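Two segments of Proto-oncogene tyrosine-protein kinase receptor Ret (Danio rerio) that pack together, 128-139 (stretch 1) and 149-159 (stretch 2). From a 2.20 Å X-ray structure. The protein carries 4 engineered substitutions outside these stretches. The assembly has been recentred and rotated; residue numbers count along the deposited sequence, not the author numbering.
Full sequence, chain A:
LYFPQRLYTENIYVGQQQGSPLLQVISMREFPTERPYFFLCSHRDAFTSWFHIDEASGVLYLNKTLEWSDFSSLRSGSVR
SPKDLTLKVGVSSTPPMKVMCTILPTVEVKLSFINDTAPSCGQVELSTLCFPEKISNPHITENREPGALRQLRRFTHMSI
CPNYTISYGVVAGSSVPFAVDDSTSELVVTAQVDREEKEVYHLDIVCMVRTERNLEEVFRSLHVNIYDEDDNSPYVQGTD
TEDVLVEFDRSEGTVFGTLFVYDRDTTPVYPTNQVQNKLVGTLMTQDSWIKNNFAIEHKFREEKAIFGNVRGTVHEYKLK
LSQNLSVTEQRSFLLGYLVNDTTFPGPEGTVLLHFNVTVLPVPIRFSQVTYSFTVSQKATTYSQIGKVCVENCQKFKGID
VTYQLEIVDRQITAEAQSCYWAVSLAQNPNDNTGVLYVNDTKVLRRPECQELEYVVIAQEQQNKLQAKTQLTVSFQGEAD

Stretch 1 128-139: TLCFPEKISNPH
Stretch 2 (149-159) LRQLRRFTHMS

Two arginines of stretch 2, R150 and R154, fasten stretch 1, a helix end and the loop after it, through two backbone carbonyls and the E133 carboxylate, with small apolar contacts and three bridging waters completing the contact, burying 628 Å² summed over both sides. Stretch 1 leaves a helix at 128-130 (T128 phi/psi -67/-42), F131 turns extended (-138/138), and the chain runs on as loop through P132 (-52/155), E133 (-56/-55) and S136 (-75/142) to P138 (-73/169). Stretch 2 begins as the end of a strand, 149-151, passes through L152 (-88/-27), R153 (-66/135) and R154 (-87/95), and enters a weakly bonded helix at about 155, where M158 N donates to R154 O at 3.2 Å. The register sets L129 beside H157 (CA-CA 5.7 Å) and P138 beside L149 (7.5 Å), so the stretches run in opposite directions.

R154 points toward stretch 1 and is buried, with chi1 to chi4 of -60° (m), -154° (t), 52° (p) and -176°. Its NH1 donates to T128 O at 3.0 Å, capturing a carbonyl near the helix end, and to OE2 of E133 at 3.1 Å in a salt bridge whose carboxylate lies at the guanidinium edge. E133 reaches it with chi1 -60° (m), chi2 80° (p) and chi3 24°. P132 CA lies over one guanidinium face, 3.5 Å from R154 NH1.

R150 also points toward stretch 1, extended at chi1 168° (t) and chi2 170° (t), then bent at chi3 -56° (m). Its NH1 donates to S136 O at 2.6 Å and its NH2 adds a weak bond to the same oxygen at 2.7 Å, the fork placing that acceptor at the guanidinium edge. A weak bond joins R150 NH2 to S136 OG (3.4 Å; serine chi1 55°, p). P138 CD covers one face, 3.7 Å from R150 NH2, while P138 CG meets CD2 of L149 (chi1 -178°, t; chi2 68°, p) at 3.9 Å.

L129 has its CB directed away, yet chi1 169° (t) and chi2 63° (p) bring CD1 to 3.4 Å from H157 CB and 4.4 Å from M158 CG. H157 (chi1 -68°, m; chi2 75°) turns one ring face to T128 O.

Water fills the gaps between polar groups. One water donates to L129 O and accepts from R154 N, each at 2.7 Å. A second donates to both C130 O and L152 O at 2.7 Å, relieving two acceptors that face each other at 3.9 Å. A third donates to E133 OE2 at 3.1 Å and sits 2.6 Å from H157 NE2.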

# COMPACT_ATOMS: atom_id res chain seq x y z
N THR A 128 18.42 -34.98 -46.22
CA THR A 128 18.90 -33.69 -46.71
C THR A 128 18.21 -33.31 -48.01
O THR A 128 17.87 -32.14 -48.22
CB THR A 128 20.42 -33.72 -46.93
OG1 THR A 128 21.08 -34.25 -45.78
CG2 THR A 128 20.95 -32.31 -47.20
N LEU A 129 18.04 -34.27 -48.93
CA LEU A 129 17.34 -33.99 -50.18
C LEU A 129 15.94 -33.45 -49.92
O LEU A 129 15.47 -32.54 -50.62
CB LEU A 129 17.27 -35.25 -51.04
CG LEU A 129 16.35 -35.18 -52.27
CD1 LEU A 129 16.82 -34.12 -53.29
CD2 LEU A 129 16.22 -36.54 -52.93
N CYS A 130 15.27 -34.00 -48.92
CA CYS A 130 13.90 -33.70 -48.56
C CYS A 130 13.74 -32.38 -47.80
O CYS A 130 12.85 -31.58 -48.13
CB CYS A 130 13.36 -34.87 -47.72
SG CYS A 130 12.80 -36.24 -48.76
N PHE A 131 14.56 -32.15 -46.78
CA PHE A 131 14.31 -31.07 -45.83
C PHE A 131 15.60 -30.34 -45.50
O PHE A 131 16.63 -30.97 -45.27
CB PHE A 131 13.70 -31.58 -44.52
CG PHE A 131 12.36 -32.22 -44.68
CD1 PHE A 131 11.21 -31.46 -44.87
CD2 PHE A 131 12.23 -33.60 -44.57
CE1 PHE A 131 9.97 -32.07 -44.98
CE2 PHE A 131 10.98 -34.21 -44.67
CZ PHE A 131 9.85 -33.44 -44.89
N PRO A 132 15.55 -29.01 -45.42
CA PRO A 132 16.71 -28.25 -44.95
C PRO A 132 17.21 -28.77 -43.61
O PRO A 132 16.48 -29.37 -42.82
CB PRO A 132 16.17 -26.83 -44.80
CG PRO A 132 14.99 -26.77 -45.74
CD PRO A 132 14.40 -28.15 -45.77
N GLU A 133 18.49 -28.53 -43.37
CA GLU A 133 19.13 -29.04 -42.17
C GLU A 133 18.39 -28.57 -40.92
O GLU A 133 17.97 -29.39 -40.09
CB GLU A 133 20.59 -28.59 -42.16
CG GLU A 133 21.36 -29.10 -43.36
CD GLU A 133 21.13 -28.28 -44.61
OE1 GLU A 133 20.74 -27.09 -44.48
OE2 GLU A 133 21.33 -28.82 -45.73
N LYS A 134 18.21 -27.26 -40.77
CA LYS A 134 17.48 -26.66 -39.67
C LYS A 134 16.27 -25.94 -40.24
O LYS A 134 16.43 -25.00 -41.04
CB LYS A 134 18.37 -25.68 -38.89
N ILE A 135 15.08 -26.36 -39.85
CA ILE A 135 13.84 -25.85 -40.43
C ILE A 135 13.32 -24.71 -39.56
O ILE A 135 12.95 -24.92 -38.40
CB ILE A 135 12.79 -26.95 -40.58
N SER A 136 13.30 -23.50 -40.11
CA SER A 136 12.74 -22.35 -39.42
C SER A 136 11.21 -22.41 -39.43
O SER A 136 10.60 -22.82 -40.43
CB SER A 136 13.20 -21.07 -40.11
OG SER A 136 12.87 -21.14 -41.49
N ASN A 137 10.58 -22.00 -38.33
CA ASN A 137 9.13 -22.17 -38.19
C ASN A 137 8.38 -20.95 -38.72
O ASN A 137 8.66 -19.82 -38.28
CB ASN A 137 8.75 -22.43 -36.75
CG ASN A 137 9.20 -23.79 -36.26
OD1 ASN A 137 9.08 -24.81 -36.97
ND2 ASN A 137 9.72 -23.81 -35.04
N PRO A 138 7.46 -21.11 -39.65
CA PRO A 138 6.80 -19.93 -40.21
C PRO A 138 5.82 -19.33 -39.20
O PRO A 138 5.55 -19.88 -38.13
CB PRO A 138 6.10 -20.48 -41.47
CG PRO A 138 5.95 -21.94 -41.22
CD PRO A 138 7.09 -22.35 -40.33
N HIS A 139 5.34 -18.14 -39.53
CA HIS A 139 4.33 -17.51 -38.71
C HIS A 139 3.31 -16.89 -39.63
O HIS A 139 3.66 -16.43 -40.71
CB HIS A 139 4.91 -16.43 -37.78
CG HIS A 139 5.67 -15.36 -38.50
ND1 HIS A 139 5.05 -14.30 -39.13
CD2 HIS A 139 7.00 -15.19 -38.69
CE1 HIS A 139 5.97 -13.52 -39.68
NE2 HIS A 139 7.16 -14.04 -39.43
N LEU A 149 2.53 -20.88 -48.01
CA LEU A 149 3.30 -20.53 -46.84
C LEU A 149 4.78 -20.84 -46.99
O LEU A 149 5.62 -20.06 -46.54
CB LEU A 149 2.73 -21.28 -45.64
CG LEU A 149 3.32 -21.06 -44.28
CD1 LEU A 149 2.96 -19.64 -43.91
CD2 LEU A 149 2.66 -22.06 -43.36
N ARG A 150 5.11 -21.97 -47.59
CA ARG A 150 6.51 -22.36 -47.72
C ARG A 150 6.62 -23.29 -48.92
O ARG A 150 5.81 -24.21 -49.07
CB ARG A 150 7.03 -23.04 -46.44
CG ARG A 150 8.42 -23.75 -46.61
CD ARG A 150 9.01 -24.20 -45.26
NE ARG A 150 9.09 -22.99 -44.44
CZ ARG A 150 9.78 -22.84 -43.32
NH1 ARG A 150 10.47 -23.84 -42.79
NH2 ARG A 150 9.78 -21.64 -42.72
N GLN A 151 7.61 -23.01 -49.78
CA GLN A 151 7.99 -23.93 -50.86
C GLN A 151 8.79 -25.06 -50.24
O GLN A 151 9.85 -24.81 -49.63
CB GLN A 151 8.81 -23.20 -51.93
CG GLN A 151 9.43 -24.08 -53.07
CD GLN A 151 8.44 -25.05 -53.73
OE1 GLN A 151 8.58 -26.25 -53.60
NE2 GLN A 151 7.44 -24.53 -54.43
N LEU A 152 8.31 -26.29 -50.39
CA LEU A 152 8.92 -27.45 -49.76
C LEU A 152 10.04 -28.10 -50.58
O LEU A 152 10.92 -28.74 -49.99
CB LEU A 152 7.83 -28.50 -49.45
CG LEU A 152 6.91 -28.12 -48.28
CD1 LEU A 152 5.90 -29.22 -47.96
CD2 LEU A 152 7.75 -27.78 -47.05
N ARG A 153 10.05 -27.99 -51.91
CA ARG A 153 11.12 -28.58 -52.71
C ARG A 153 12.46 -27.89 -52.44
O ARG A 153 12.56 -26.66 -52.42
CB ARG A 153 10.83 -28.47 -54.20
CG ARG A 153 9.84 -29.49 -54.75
CD ARG A 153 9.39 -29.15 -56.19
NE ARG A 153 8.71 -27.85 -56.26
CZ ARG A 153 8.10 -27.38 -57.35
NH1 ARG A 153 8.05 -28.09 -58.46
NH2 ARG A 153 7.53 -26.17 -57.32
N ARG A 154 13.52 -28.69 -52.27
CA ARG A 154 14.87 -28.13 -52.22
C ARG A 154 15.37 -28.04 -53.66
O ARG A 154 15.87 -29.00 -54.23
CB ARG A 154 15.78 -28.97 -51.33
CG ARG A 154 15.28 -29.06 -49.88
CD ARG A 154 16.43 -29.32 -48.90
NE ARG A 154 17.53 -28.37 -49.03
CZ ARG A 154 18.66 -28.45 -48.34
NH1 ARG A 154 18.87 -29.44 -47.48
NH2 ARG A 154 19.61 -27.53 -48.52
N PHE A 155 15.20 -26.86 -54.26
CA PHE A 155 15.53 -26.66 -55.67
C PHE A 155 16.93 -27.14 -56.01
O PHE A 155 17.13 -27.80 -57.03
CB PHE A 155 15.36 -25.18 -56.04
CG PHE A 155 13.91 -24.73 -56.12
CD1 PHE A 155 12.89 -25.66 -56.18
CD2 PHE A 155 13.58 -23.39 -56.17
CE1 PHE A 155 11.56 -25.25 -56.25
CE2 PHE A 155 12.27 -22.97 -56.26
CZ PHE A 155 11.26 -23.90 -56.30
N THR A 156 17.92 -26.83 -55.17
CA THR A 156 19.31 -27.18 -55.50
C THR A 156 19.52 -28.69 -55.55
O THR A 156 20.25 -29.20 -56.40
CB THR A 156 20.26 -26.53 -54.48
OG1 THR A 156 19.83 -26.83 -53.15
CG2 THR A 156 20.27 -25.00 -54.67
N HIS A 157 18.86 -29.43 -54.66
CA HIS A 157 19.11 -30.86 -54.55
C HIS A 157 18.35 -31.68 -55.59
O HIS A 157 18.82 -32.76 -55.98
CB HIS A 157 18.77 -31.32 -53.15
CG HIS A 157 19.72 -30.78 -52.12
ND1 HIS A 157 19.68 -29.47 -51.69
CD2 HIS A 157 20.76 -31.36 -51.47
CE1 HIS A 157 20.63 -29.27 -50.80
NE2 HIS A 157 21.30 -30.40 -50.65
N MET A 158 17.20 -31.21 -56.06
CA MET A 158 16.52 -31.95 -57.11
C MET A 158 17.27 -31.89 -58.43
O MET A 158 17.05 -32.74 -59.30
CB MET A 158 15.07 -31.45 -57.24
CG MET A 158 14.23 -31.73 -55.98
SD MET A 158 12.58 -30.98 -55.90
CE MET A 158 11.69 -31.90 -57.16
N SER A 159 18.18 -30.91 -58.59
CA SER A 159 19.09 -30.90 -59.74
C SER A 159 20.26 -31.87 -59.56
O SER A 159 20.82 -32.37 -60.54
CB SER A 159 19.63 -29.49 -59.97
OG SER A 159 20.78 -29.53 -60.80
O HOH W 1 13.56 -31.43 -52.20
O HOH W 2 11.58 -29.35 -47.44
O HOH W 3 22.47 -29.70 -48.46